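Side-chain contacts in Cfl (Pectobacterium brasiliense, PDB 7A9J), which is a coronafacic acid ligase of the ATP-dependent AMP-binding family, which probably activates carboxylic acids by adenylation before coupling them to an acceptor: residues Ala87-Cys92 with Asp236-Trp241; Ile207-Leu212 with Ser242-Phe247; Ala91-Gly96 with Tyr201-Leu206. The protein carries 1 engineered substitution. All coordinates share one frame; numbering follows the deposited sequence. Where two conformers were deposited one is given.

Interaction 1. Residues Ala87-Cys92 with Asp236-Trp241; sequences ATYYAC and DLISPW. With R4Z (6-ethyl-1-oxidanylidene-indene-4-carboxylic acid), chain B.
Y89 reaches from helix 83-95 into the turn ahead of helix 240-251, and its phenol meets both L237 and I238. CB points at that turn, and with chi1 at -67° CG stands anti to the carbonyl carbon, so the ring is carried straight across. Y89 CE2 is the first atom to touch: it passes L237 CG at 4.0 Å, the two side chains sliding by in opposite directions. Y89 CZ follows, 3.6 Å from L237 O. At the tip, Y89 OH donates to L237 O over 2.8 Å. That acceptor sits at the edge of the phenol, in the ring plane, but the hydroxyl itself is tilted 31° from the plane of the carbonyl, with a C=O...donor angle of 123°. Y89 OH also lies 3.3 Å from I238 CA. I238 CB heads away from the helix, yet its side chain folds back to bring CD1 within 3.6 Å of Y89 OH.

The turn it meets is a type I beta turn from D236 to S239, closed by S239 N to D236 O at 2.8 Å; S239 is the N-cap residue of helix 240-251. N81 OD1 accepts from L237 N, so both backbone polar atoms of L237 have a partner. Directly after S239 the helix opens into the pocket: the indenone R4Z covers one face of W241, its C03 lying 3.7 Å above the ring centre, while P240 CB touches the ethyl tip C14. S333 OG holds the ligand by a hydrogen bond.

One phenol hydroxyl in largely hydrocarbon surroundings, with F99, I77 and I243 against the ring, thus pairs with a buried carbonyl oxygen, and the bond sets where the tip of the ring lies, just behind the start of the pocket helix.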
loop_
_atom_site.group_PDB
_atom_site.type_symbol
_atom_site.label_atom_id
_atom_site.label_comp_id
_atom_site.label_asym_id
_atom_site.label_seq_id
_atom_site.Cartn_x
_atom_site.Cartn_y
_atom_site.Cartn_z
ATOM N N ALA A 87 4.578 -15.241 12.004
ATOM C CA ALA A 87 4.194 -16.475 12.660
ATOM C C ALA A 87 2.873 -16.320 13.406
ATOM O O ALA A 87 2.044 -17.254 13.427
ATOM C CB ALA A 87 5.326 -16.907 13.590
ATOM N N THR A 88 2.673 -15.152 14.045
ATOM C CA THR A 88 1.457 -14.932 14.821
ATOM C C THR A 88 0.250 -14.842 13.912
ATOM O O THR A 88 -0.800 -15.389 14.236
ATOM C CB THR A 88 1.596 -13.635 15.636
ATOM O OG1 THR A 88 2.625 -13.843 16.629
ATOM C CG2 THR A 88 0.283 -13.280 16.338
ATOM N N TYR A 89 0.376 -14.146 12.755
ATOM C CA TYR A 89 -0.739 -14.173 11.803
ATOM C C TYR A 89 -1.128 -15.611 11.465
ATOM O O TYR A 89 -2.308 -15.964 11.489
ATOM C CB TYR A 89 -0.378 -13.459 10.488
ATOM C CG TYR A 89 -0.163 -12.009 10.551
ATOM C CD1 TYR A 89 -0.857 -11.199 11.465
ATOM C CD2 TYR A 89 0.711 -11.414 9.656
ATOM C CE1 TYR A 89 -0.694 -9.796 11.446
ATOM C CE2 TYR A 89 0.913 -10.027 9.653
ATOM C CZ TYR A 89 0.201 -9.225 10.538
ATOM O OH TYR A 89 0.356 -7.854 10.541
ATOM N N TYR A 90 -0.146 -16.456 11.135
ATOM C CA TYR A 90 -0.494 -17.811 10.754
ATOM C C TYR A 90 -1.039 -18.626 11.926
ATOM O O TYR A 90 -1.907 -19.506 11.736
ATOM C CB TYR A 90 0.734 -18.511 10.222
ATOM C CG TYR A 90 0.959 -18.194 8.757
ATOM C CD1 TYR A 90 0.007 -18.591 7.794
ATOM C CD2 TYR A 90 2.142 -17.609 8.330
ATOM C CE1 TYR A 90 0.247 -18.374 6.411
ATOM C CE2 TYR A 90 2.385 -17.394 6.966
ATOM C CZ TYR A 90 1.426 -17.798 6.030
ATOM O OH TYR A 90 1.665 -17.601 4.694
ATOM N N ALA A 91 -0.529 -18.383 13.135
ATOM C CA ALA A 91 -1.086 -19.094 14.287
ATOM C C ALA A 91 -2.557 -18.731 14.526
ATOM O O ALA A 91 -3.359 -19.622 14.889
ATOM C CB ALA A 91 -0.242 -18.858 15.552
ATOM N N CYS A 92 -2.915 -17.432 14.362
ATOM C CA CYS A 92 -4.298 -17.006 14.499
ATOM C C CYS A 92 -5.163 -17.694 13.461
ATOM O O CYS A 92 -6.231 -18.243 13.774
ATOM C CB CYS A 92 -4.376 -15.486 14.313
ATOM S SG CYS A 92 -3.676 -14.630 15.732
ATOM N N ASP A 236 4.969 -1.365 6.330
ATOM C CA ASP A 236 4.992 -2.203 7.530
ATOM C C ASP A 236 4.160 -3.463 7.376
ATOM O O ASP A 236 3.040 -3.450 6.847
ATOM C CB ASP A 236 4.465 -1.450 8.772
ATOM C CG ASP A 236 5.228 -0.180 9.109
ATOM O OD1 ASP A 236 6.426 -0.042 8.781
ATOM O OD2 ASP A 236 4.613 0.678 9.765
ATOM N N LEU A 237 4.687 -4.566 7.962
ATOM C CA LEU A 237 3.993 -5.846 7.902
ATOM C C LEU A 237 2.694 -5.841 8.704
ATOM O O LEU A 237 1.846 -6.709 8.506
ATOM C CB LEU A 237 4.952 -6.964 8.424
ATOM C CG LEU A 237 4.390 -8.390 8.466
ATOM C CD1 LEU A 237 3.846 -8.852 7.112
ATOM C CD2 LEU A 237 5.597 -9.273 8.983
ATOM N N ILE A 238 2.502 -4.856 9.567
ATOM C CA ILE A 238 1.223 -4.695 10.260
ATOM C C ILE A 238 0.161 -4.114 9.330
ATOM O O ILE A 238 -1.019 -4.125 9.666
ATOM C CB ILE A 238 1.478 -3.838 11.510
ATOM C CG1 ILE A 238 0.519 -4.181 12.677
ATOM C CG2 ILE A 238 1.335 -2.365 11.206
ATOM C CD1 ILE A 238 0.685 -5.609 13.276
ATOM N N SER A 239 0.548 -3.664 8.165
ATOM C CA SER A 239 -0.438 -2.999 7.260
ATOM C C SER A 239 -1.018 -4.010 6.261
ATOM O O SER A 239 -0.292 -4.843 5.724
ATOM C CB SER A 239 0.264 -1.882 6.511
ATOM O OG SER A 239 -0.692 -1.161 5.723
ATOM N N PRO A 240 -2.308 -4.017 5.974
ATOM C CA PRO A 240 -2.902 -5.078 5.120
ATOM C C PRO A 240 -2.233 -5.381 3.775
ATOM O O PRO A 240 -2.098 -6.551 3.439
ATOM C CB PRO A 240 -4.336 -4.536 4.861
ATOM C CG PRO A 240 -4.698 -3.907 6.131
ATOM C CD PRO A 240 -3.358 -3.139 6.555
ATOM N N TRP A 241 -1.793 -4.380 3.000
ATOM C CA TRP A 241 -1.133 -4.753 1.746
ATOM C C TRP A 241 0.094 -5.666 1.988
ATOM O O TRP A 241 0.307 -6.627 1.256
ATOM C CB TRP A 241 -0.698 -3.510 0.982
ATOM C CG TRP A 241 -0.203 -3.780 -0.416
ATOM C CD1 TRP A 241 -0.602 -4.780 -1.272
ATOM C CD2 TRP A 241 0.750 -2.990 -1.116
ATOM N NE1 TRP A 241 0.090 -4.676 -2.484
ATOM C CE2 TRP A 241 0.928 -3.590 -2.399
ATOM C CE3 TRP A 241 1.483 -1.843 -0.772
ATOM C CZ2 TRP A 241 1.826 -3.086 -3.336
ATOM C CZ3 TRP A 241 2.362 -1.341 -1.678
ATOM C CH2 TRP A 241 2.546 -1.982 -2.941
HETATM C C13 R4Z B . -5.797 -3.798 0.311
HETATM C C15 R4Z B . -4.289 -3.047 -1.586
HETATM C C02 R4Z B . -2.621 -2.193 -3.386
HETATM C C03 R4Z B . -1.662 -1.196 -3.568
HETATM C C04 R4Z B . -1.744 -0.334 -2.307
HETATM C C05 R4Z B . -3.321 -2.221 -2.133
HETATM C C06 R4Z B . -2.824 -1.122 -1.389
HETATM C C07 R4Z B . -3.314 -0.919 -0.104
HETATM C C08 R4Z B . -2.789 0.266 0.723
HETATM C C11 R4Z B . -4.259 -1.783 0.448
HETATM C C12 R4Z B . -4.762 -2.866 -0.285
HETATM C C14 R4Z B . -5.131 -4.804 1.293
HETATM O O01 R4Z B . -2.850 -2.995 -4.253
HETATM O O09 R4Z B . -3.026 0.256 1.961
HETATM O O10 R4Z B . -2.154 1.239 0.204
#

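Interaction 2. Residues Ile207-Leu212 with Ser242-Phe247; sequences IDAVNL and SILITF
Within 207-212, A209 is the first residue to touch helix 240-251. Its methyl points at the other helix and settles against the isopropyl fork of L244, with A209 CB 3.7 Å from L244 CD2 and 3.9 Å from L244 CD1. Both branches of the leucine therefore straddle one small side chain. L244 CB leaves its helix obliquely to the contact; chi1 of -65° places CG anti to the carbonyl carbon, and the extended chain then brings the fork back onto A209.

V210 comes next and does its work with a single branch. V210 CG2, beside its own backbone N, touches L244 CD2 at 4.0 Å but presses more closely on the phenylalanine, 3.7 Å from F247 CB. The same methyl lies at the edge of the F247 ring, near its plane, 3.9 Å from CD2, and the two side chains cross at about a right angle. F247 CB faces helix 203-214, whereas the ring beyond it swings away.

V210 CA and L244 CA are 5.4 Å apart, and the segment axes pass at 8.8 Å with a signed crossing angle of -77°; the small A209 is consistent with the backbones approaching there. No hydrogen bond spans the contact. Polar T246 turns its hydroxyl back on its own helix, where T246 OG1 and T246 N reach S242 O from opposite faces of the carbonyl plane.

L244 is also part of the R4Z pocket, so the surface wedged against A209 belongs to a ligand-touching residue. Around the crossing, L206 and T213 extend the cover that helix 203-214 gives L244, A248 and Q251 meet V210 further along helix 240-251, and helix 83-95 packs I86, Y90 and L93 about F247.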
loop_
_atom_site.group_PDB
_atom_site.type_symbol
_atom_site.label_atom_id
_atom_site.label_comp_id
_atom_site.label_asym_id
_atom_site.label_seq_id
_atom_site.Cartn_x
_atom_site.Cartn_y
_atom_site.Cartn_z
ATOM N N ILE A 207 -8.224 -15.764 1.337
ATOM C CA ILE A 207 -7.842 -16.640 0.217
ATOM C C ILE A 207 -7.919 -15.834 -1.095
ATOM O O ILE A 207 -6.974 -15.807 -1.893
ATOM C CB ILE A 207 -8.776 -17.857 0.162
ATOM C CG1 ILE A 207 -8.562 -18.823 1.378
ATOM C CG2 ILE A 207 -8.650 -18.637 -1.175
ATOM C CD1 ILE A 207 -9.661 -19.838 1.403
ATOM N N ASP A 208 -9.066 -15.192 -1.332
ATOM C CA ASP A 208 -9.273 -14.505 -2.609
ATOM C C ASP A 208 -8.377 -13.267 -2.719
ATOM O O ASP A 208 -7.849 -12.971 -3.798
ATOM C CB ASP A 208 -10.759 -14.143 -2.781
ATOM C CG ASP A 208 -11.653 -15.418 -2.889
ATOM O OD1 ASP A 208 -11.123 -16.464 -3.346
ATOM O OD2 ASP A 208 -12.861 -15.367 -2.559
ATOM N N ALA A 209 -8.133 -12.574 -1.595
ATOM C CA ALA A 209 -7.237 -11.425 -1.624
ATOM C C ALA A 209 -5.788 -11.845 -1.872
ATOM O O ALA A 209 -5.025 -11.134 -2.553
ATOM C CB ALA A 209 -7.345 -10.652 -0.316
ATOM N N VAL A 210 -5.361 -12.960 -1.258
ATOM C CA VAL A 210 -4.017 -13.448 -1.530
ATOM C C VAL A 210 -3.896 -13.873 -2.987
ATOM O O VAL A 210 -2.857 -13.640 -3.638
ATOM C CB VAL A 210 -3.683 -14.626 -0.571
ATOM C CG1 VAL A 210 -2.409 -15.297 -1.033
ATOM C CG2 VAL A 210 -3.472 -14.022 0.871
ATOM N N ASN A 211 -4.950 -14.511 -3.516
ATOM C CA ASN A 211 -4.950 -14.927 -4.924
ATOM C C ASN A 211 -4.842 -13.713 -5.871
ATOM O O ASN A 211 -4.102 -13.786 -6.873
ATOM C CB ASN A 211 -6.209 -15.720 -5.264
ATOM C CG ASN A 211 -6.172 -17.155 -4.716
ATOM O OD1 ASN A 211 -5.130 -17.647 -4.306
ATOM N ND2 ASN A 211 -7.325 -17.814 -4.712
ATOM N N LEU A 212 -5.496 -12.600 -5.535
ATOM C CA LEU A 212 -5.282 -11.362 -6.301
ATOM C C LEU A 212 -3.827 -10.927 -6.171
ATOM O O LEU A 212 -3.172 -10.573 -7.162
ATOM C CB LEU A 212 -6.176 -10.226 -5.803
ATOM C CG LEU A 212 -7.658 -10.423 -6.152
ATOM C CD1 LEU A 212 -8.519 -9.524 -5.273
ATOM C CD2 LEU A 212 -7.882 -10.081 -7.685
ATOM N N SER A 242 0.897 -5.353 2.990
ATOM C CA SER A 242 2.083 -6.188 3.261
ATOM C C SER A 242 1.696 -7.544 3.806
ATOM O O SER A 242 2.404 -8.514 3.566
ATOM C CB SER A 242 3.010 -5.502 4.221
ATOM O OG SER A 242 3.647 -4.412 3.591
ATOM N N ILE A 243 0.609 -7.629 4.574
ATOM C CA ILE A 243 0.159 -8.950 5.033
ATOM C C ILE A 243 -0.144 -9.839 3.836
ATOM O O ILE A 243 0.319 -10.990 3.738
ATOM C CB ILE A 243 -1.087 -8.785 5.923
ATOM C CG1 ILE A 243 -0.722 -7.994 7.148
ATOM C CG2 ILE A 243 -1.741 -10.183 6.174
ATOM C CD1 ILE A 243 -1.921 -7.609 8.060
ATOM N N LEU A 244 -0.889 -9.280 2.860
ATOM C CA LEU A 244 -1.242 -10.040 1.689
ATOM C C LEU A 244 -0.016 -10.377 0.871
ATOM O O LEU A 244 0.058 -11.484 0.319
ATOM C CB LEU A 244 -2.237 -9.247 0.845
ATOM C CG LEU A 244 -3.601 -8.999 1.502
ATOM C CD1 LEU A 244 -4.491 -8.179 0.472
ATOM C CD2 LEU A 244 -4.334 -10.274 1.828
ATOM N N ILE A 245 0.896 -9.420 0.710
ATOM C CA ILE A 245 2.128 -9.688 -0.040
ATOM C C ILE A 245 2.893 -10.818 0.618
ATOM O O ILE A 245 3.389 -11.707 -0.064
ATOM C CB ILE A 245 3.032 -8.452 -0.091
ATOM C CG1 ILE A 245 2.423 -7.432 -1.074
ATOM C CG2 ILE A 245 4.434 -8.817 -0.556
ATOM C CD1 ILE A 245 3.073 -6.028 -0.899
ATOM N N THR A 246 2.966 -10.781 1.936
ATOM C CA THR A 246 3.744 -11.797 2.658
ATOM C C THR A 246 3.113 -13.192 2.501
ATOM O O THR A 246 3.807 -14.174 2.211
ATOM C CB THR A 246 3.858 -11.355 4.121
ATOM O OG1 THR A 246 4.518 -10.093 4.180
ATOM C CG2 THR A 246 4.687 -12.458 4.979
ATOM N N PHE A 247 1.796 -13.319 2.701
ATOM C CA PHE A 247 1.144 -14.592 2.496
ATOM C C PHE A 247 1.336 -15.066 1.059
ATOM O O PHE A 247 1.615 -16.245 0.811
ATOM C CB PHE A 247 -0.372 -14.543 2.762
ATOM C CG PHE A 247 -0.752 -14.260 4.193
ATOM C CD1 PHE A 247 0.004 -14.774 5.286
ATOM C CD2 PHE A 247 -1.935 -13.629 4.460
ATOM C CE1 PHE A 247 -0.421 -14.508 6.586
ATOM C CE2 PHE A 247 -2.342 -13.358 5.762
ATOM C CZ PHE A 247 -1.622 -13.841 6.833
#

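Interaction 3. Residues Ala91-Gly96 with Tyr201-Leu206; sequences ACLKIG and YSQKTL
L93 spreads its two methyls over the start of helix 203-214, meeting L206 tip to tip and the Q203 amide at a slant. L93 CD2 approaches L206 CD2 to 3.6 Å, and L93 CD1 reaches the same L206 methyl at 4.0 Å. L206 CB points straight at the partner helix. Q203 has to bend to take part: with chi2 at -86° its chain folds over so that the amide passes across the leucine, Q203 OE1 3.8 Å from L93 CD2. The amide nitrogen, Q203 NE2, comes to 3.5 Å from L93 O, near the C-terminal end of helix 83-95.

That helix ends at I95, and G96 leaves it with positive phi. On the other side the chain passes from strand 198-202 into helix 203-214 through a capping box. S202 is the N-cap: its OG accepts from T205 N at 3.0 Å and a nearly straight 168°, while S202 N gives its hydrogen to T205 OG1 at 2.9 Å, more bent at 145°. These paired bonds fix the first turn, from which Q203 and L206 project.

T205 turns its methyl back on the strand, CG2 lying 3.4 Å above the Y201 ring and offset toward its rim. Helix 24-34 closes over the leucine pair with T24, which touches both L93 and L206, and A184 of strand 183-188 lies against L93 and Q203.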
loop_
_atom_site.group_PDB
_atom_site.type_symbol
_atom_site.label_atom_id
_atom_site.label_comp_id
_atom_site.label_asym_id
_atom_site.label_seq_id
_atom_site.Cartn_x
_atom_site.Cartn_y
_atom_site.Cartn_z
ATOM N N ALA A 91 -0.529 -18.383 13.135
ATOM C CA ALA A 91 -1.086 -19.094 14.287
ATOM C C ALA A 91 -2.557 -18.731 14.526
ATOM O O ALA A 91 -3.359 -19.622 14.889
ATOM C CB ALA A 91 -0.242 -18.858 15.552
ATOM N N CYS A 92 -2.915 -17.432 14.362
ATOM C CA CYS A 92 -4.298 -17.006 14.499
ATOM C C CYS A 92 -5.163 -17.694 13.461
ATOM O O CYS A 92 -6.231 -18.243 13.774
ATOM C CB CYS A 92 -4.376 -15.486 14.313
ATOM S SG CYS A 92 -3.676 -14.630 15.732
ATOM N N LEU A 93 -4.665 -17.716 12.223
ATOM C CA LEU A 93 -5.378 -18.393 11.139
ATOM C C LEU A 93 -5.561 -19.876 11.419
ATOM O O LEU A 93 -6.633 -20.438 11.149
ATOM C CB LEU A 93 -4.599 -18.209 9.829
ATOM C CG LEU A 93 -4.745 -16.770 9.252
ATOM C CD1 LEU A 93 -3.696 -16.555 8.148
ATOM C CD2 LEU A 93 -6.127 -16.485 8.725
ATOM N N LYS A 94 -4.500 -20.537 11.915
ATOM C CA LYS A 94 -4.553 -21.956 12.191
ATOM C C LYS A 94 -5.681 -22.288 13.160
ATOM O O LYS A 94 -6.388 -23.285 12.984
ATOM C CB LYS A 94 -3.197 -22.400 12.784
ATOM C CG LYS A 94 -3.118 -23.859 13.192
ATOM C CD LYS A 94 -1.665 -24.220 13.627
ATOM C CE LYS A 94 -1.595 -25.554 14.453
ATOM N NZ LYS A 94 -2.156 -26.732 13.722
ATOM N N ILE A 95 -5.857 -21.470 14.204
ATOM C CA ILE A 95 -6.830 -21.793 15.215
ATOM C C ILE A 95 -8.121 -21.043 15.048
ATOM O O ILE A 95 -9.074 -21.316 15.825
ATOM C CB ILE A 95 -6.283 -21.578 16.640
ATOM C CG1 ILE A 95 -6.073 -20.089 16.957
ATOM C CG2 ILE A 95 -5.045 -22.429 16.821
ATOM C CD1 ILE A 95 -5.754 -19.929 18.453
ATOM N N GLY A 96 -8.215 -20.151 14.040
ATOM C CA GLY A 96 -9.423 -19.384 13.836
ATOM C C GLY A 96 -9.564 -18.214 14.767
ATOM O O GLY A 96 -10.684 -17.741 14.982
ATOM N N TYR A 201 -12.780 -9.461 7.163
ATOM C CA TYR A 201 -12.384 -10.497 6.197
ATOM C C TYR A 201 -12.738 -11.861 6.760
ATOM O O TYR A 201 -12.426 -12.138 7.925
ATOM C CB TYR A 201 -10.885 -10.519 6.008
ATOM C CG TYR A 201 -10.346 -9.444 5.102
ATOM C CD1 TYR A 201 -10.654 -8.110 5.302
ATOM C CD2 TYR A 201 -9.432 -9.792 4.111
ATOM C CE1 TYR A 201 -10.148 -7.130 4.463
ATOM C CE2 TYR A 201 -8.872 -8.817 3.285
ATOM C CZ TYR A 201 -9.203 -7.496 3.493
ATOM O OH TYR A 201 -8.644 -6.491 2.699
ATOM N N SER A 202 -13.364 -12.711 5.938
ATOM C CA SER A 202 -13.414 -14.131 6.263
ATOM C C SER A 202 -12.142 -14.836 5.791
ATOM O O SER A 202 -11.266 -14.242 5.146
ATOM C CB SER A 202 -14.645 -14.780 5.633
ATOM O OG SER A 202 -14.476 -14.790 4.222
ATOM N N GLN A 203 -12.014 -16.108 6.217
ATOM C CA GLN A 203 -10.999 -16.975 5.629
ATOM C C GLN A 203 -11.049 -16.913 4.103
ATOM O O GLN A 203 -9.997 -16.806 3.446
ATOM C CB GLN A 203 -11.158 -18.409 6.158
ATOM C CG GLN A 203 -10.912 -18.518 7.677
ATOM C CD GLN A 203 -9.427 -18.711 8.023
ATOM O OE1 GLN A 203 -8.595 -18.874 7.144
ATOM N NE2 GLN A 203 -9.113 -18.741 9.337
ATOM N N LYS A 204 -12.255 -16.948 3.526
ATOM C CA LYS A 204 -12.391 -16.854 2.074
ATOM C C LYS A 204 -11.948 -15.493 1.524
ATOM O O LYS A 204 -11.291 -15.454 0.474
ATOM C CB LYS A 204 -13.831 -17.140 1.637
ATOM C CG LYS A 204 -13.964 -17.221 0.105
ATOM C CD LYS A 204 -15.402 -17.625 -0.325
ATOM C CE LYS A 204 -15.498 -17.917 -1.839
ATOM N NZ LYS A 204 -14.897 -16.873 -2.714
ATOM N N THR A 205 -12.349 -14.368 2.165
ATOM C CA THR A 205 -11.828 -13.077 1.713
ATOM C C THR A 205 -10.312 -13.110 1.605
ATOM O O THR A 205 -9.714 -12.643 0.610
ATOM C CB THR A 205 -12.183 -11.929 2.674
ATOM O OG1 THR A 205 -13.548 -12.008 3.086
ATOM C CG2 THR A 205 -12.006 -10.573 1.918
ATOM N N LEU A 206 -9.663 -13.679 2.624
ATOM C CA LEU A 206 -8.218 -13.667 2.622
ATOM C C LEU A 206 -7.650 -14.567 1.512
ATOM O O LEU A 206 -6.678 -14.184 0.852
ATOM C CB LEU A 206 -7.751 -14.112 4.008
ATOM C CG LEU A 206 -6.341 -13.785 4.381
ATOM C CD1 LEU A 206 -6.109 -12.273 4.354
ATOM C CD2 LEU A 206 -6.161 -14.368 5.815
#

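In the fold
All three contacts are buried, but they lie at different depths: interactions 1 and 2 are nearer the middle of the chain, interaction 3 further out. Together they join helix 83-95, helix 203-214, and helix 240-251 with the turn before it; interaction 1 lands on that turn, interaction 2 on helix 240-251 itself. F247 stands where they converge, touching Y90, L93 and L206. Of the three, interaction 1 alone has a hydrogen bond across it; interaction 2 is purely hydrocarbon, and interaction 3 mixes leucines with an amide beside helix ends. The R4Z pocket draws P240 and W241 from interaction 1 and L244 from interaction 2, whereas L206 of interaction 3 stays about 8 Å from the ligand.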